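Local structure of protein (soluble lytic transglycosylase SLT70) (Escherichia coli, 1QSA) at residues S548-N553 / G586-V591. The protein cleaves the glycosidic bonds between N-acetylmuramic acid and N-acetylglucosamine in bacterial peptidoglycan, leaving a 1,6-anhydro bond in the N-acetylmuramic acid residue. Numbering follows the deposited sequence.
Sequences SSAAYN and GYVKNV
The ring of Tyr-587 has Asn-553 on one face and Val-591 of its own helix on the other. Asn-553 CB sits over the middle of the ring in a CH-pi contact, 3.7 Å from the centroid and 12° off the ring normal, while CG2 of Val-591 meets the opposite face nearer the rim. The carboxamide of Asn-553 continues over the same face, its plane 23° from that of the ring, bringing ND2 to 3.6 Å from Tyr-587 CD2; Thr-584 and Glu-583 bind its OD1 and ND2 and so fix its rotation. Chi1 of -178° sets CG of Tyr-587 anti to the backbone N; further out, CE1 lies 3.3 Å from the carbonyl O of Ser-549. Tyr-587 OH approaches CD1 of Tyr-552, also at 3.3 Å. CG2 of Val-588 packs 4.0 Å from Ala-550 CB, and Ser-549 OG, held by Tyr-470 and the Arg-545 carbonyl, touches CG1 of Val-591. Tyr-587 OH hydrogen-bonds to OE2 of Glu-478, the predicted active-site residue of this lysozyme-like domain. An alanine at Tyr-587 would probably leave Asn-553 CB facing a gap and Glu-478 without this hydroxyl partner. The contact exemplifies how a ring packed on both faces where two helices meet can present its hydroxyl to a predicted catalytic acid, consistent with a second-shell role in positioning the carboxylate.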
loop_
_atom_site.group_PDB
_atom_site.type_symbol
_atom_site.label_atom_id
_atom_site.label_comp_id
_atom_site.label_asym_id
_atom_site.label_seq_id
_atom_site.Cartn_x
_atom_site.Cartn_y
_atom_site.Cartn_z
ATOM N N SER A 548 -14.215 17.040 -0.759
ATOM C CA SER A 548 -14.216 16.274 -2.000
ATOM C C SER A 548 -13.112 15.228 -2.040
ATOM O O SER A 548 -13.316 14.139 -2.567
ATOM C CB SER A 548 -14.142 17.181 -3.238
ATOM O OG SER A 548 -13.016 18.028 -3.173
ATOM N N SER A 549 -11.954 15.547 -1.461
ATOM C CA SER A 549 -10.854 14.593 -1.441
ATOM C C SER A 549 -11.225 13.432 -0.522
ATOM O O SER A 549 -11.033 12.282 -0.869
ATOM C CB SER A 549 -9.546 15.259 -0.988
ATOM O OG SER A 549 -9.172 16.294 -1.898
ATOM N N ALA A 550 -11.763 13.751 0.652
ATOM C CA ALA A 550 -12.183 12.717 1.584
ATOM C C ALA A 550 -13.294 11.851 0.982
ATOM O O ALA A 550 -13.267 10.625 1.128
ATOM C CB ALA A 550 -12.640 13.346 2.900
ATOM N N ALA A 551 -14.233 12.479 0.280
ATOM C CA ALA A 551 -15.345 11.761 -0.352
ATOM C C ALA A 551 -14.849 10.877 -1.509
ATOM O O ALA A 551 -15.338 9.764 -1.695
ATOM C CB ALA A 551 -16.423 12.746 -0.844
ATOM N N TYR A 552 -13.849 11.341 -2.256
ATOM C CA TYR A 552 -13.323 10.554 -3.372
ATOM C C TYR A 552 -12.670 9.275 -2.843
ATOM O O TYR A 552 -12.860 8.196 -3.397
ATOM C CB TYR A 552 -12.313 11.380 -4.183
ATOM C CG TYR A 552 -11.982 10.805 -5.552
ATOM C CD1 TYR A 552 -10.960 9.857 -5.708
ATOM C CD2 TYR A 552 -12.706 11.197 -6.681
ATOM C CE1 TYR A 552 -10.670 9.305 -6.964
ATOM C CE2 TYR A 552 -12.428 10.650 -7.943
ATOM C CZ TYR A 552 -11.410 9.703 -8.072
ATOM O OH TYR A 552 -11.161 9.138 -9.306
ATOM N N ASN A 553 -11.979 9.381 -1.716
ATOM C CA ASN A 553 -11.292 8.230 -1.118
ATOM C C ASN A 553 -12.185 7.299 -0.271
ATOM O O ASN A 553 -12.110 6.072 -0.406
ATOM C CB ASN A 553 -10.102 8.726 -0.274
ATOM C CG ASN A 553 -9.315 7.590 0.373
ATOM O OD1 ASN A 553 -9.394 7.383 1.570
ATOM N ND2 ASN A 553 -8.555 6.852 -0.430
ATOM N N GLY A 586 -4.364 10.649 5.591
ATOM C CA GLY A 586 -3.127 10.811 4.844
ATOM C C GLY A 586 -3.376 11.219 3.395
ATOM O O GLY A 586 -2.618 12.011 2.818
ATOM N N TYR A 587 -4.437 10.679 2.808
ATOM C CA TYR A 587 -4.825 10.993 1.428
ATOM C C TYR A 587 -5.122 12.496 1.293
ATOM O O TYR A 587 -4.630 13.162 0.373
ATOM C CB TYR A 587 -6.073 10.173 1.081
ATOM C CG TYR A 587 -6.596 10.324 -0.332
ATOM C CD1 TYR A 587 -7.520 11.317 -0.654
ATOM C CD2 TYR A 587 -6.198 9.445 -1.334
ATOM C CE1 TYR A 587 -8.042 11.434 -1.944
ATOM C CE2 TYR A 587 -6.714 9.547 -2.634
ATOM C CZ TYR A 587 -7.635 10.543 -2.928
ATOM O OH TYR A 587 -8.185 10.640 -4.180
ATOM N N VAL A 588 -5.928 13.028 2.212
ATOM C CA VAL A 588 -6.312 14.438 2.178
ATOM C C VAL A 588 -5.084 15.340 2.325
ATOM O O VAL A 588 -4.927 16.298 1.570
ATOM C CB VAL A 588 -7.383 14.748 3.245
ATOM C CG1 VAL A 588 -7.680 16.234 3.289
ATOM C CG2 VAL A 588 -8.660 13.978 2.900
ATOM N N LYS A 589 -4.209 14.999 3.266
ATOM C CA LYS A 589 -2.982 15.768 3.478
ATOM C C LYS A 589 -2.136 15.777 2.207
ATOM O O LYS A 589 -1.670 16.828 1.769
ATOM C CB LYS A 589 -2.184 15.177 4.639
ATOM C CG LYS A 589 -2.843 15.400 5.996
ATOM C CD LYS A 589 -2.022 14.776 7.097
ATOM C CE LYS A 589 -2.646 15.037 8.464
ATOM N NZ LYS A 589 -1.863 14.313 9.536
ATOM N N ASN A 590 -1.950 14.606 1.611
ATOM C CA ASN A 590 -1.171 14.516 0.380
ATOM C C ASN A 590 -1.792 15.336 -0.752
ATOM O O ASN A 590 -1.120 16.119 -1.403
ATOM C CB ASN A 590 -1.063 13.059 -0.093
ATOM C CG ASN A 590 -0.063 12.252 0.705
ATOM O OD1 ASN A 590 0.713 12.795 1.505
ATOM N ND2 ASN A 590 -0.050 10.946 0.468
ATOM N N VAL A 591 -3.085 15.151 -0.984
ATOM C CA VAL A 591 -3.731 15.846 -2.094
ATOM C C VAL A 591 -3.652 17.373 -1.969
ATOM O O VAL A 591 -3.386 18.064 -2.958
ATOM C CB VAL A 591 -5.179 15.339 -2.300
ATOM C CG1 VAL A 591 -5.912 16.207 -3.328
ATOM C CG2 VAL A 591 -5.154 13.865 -2.756
#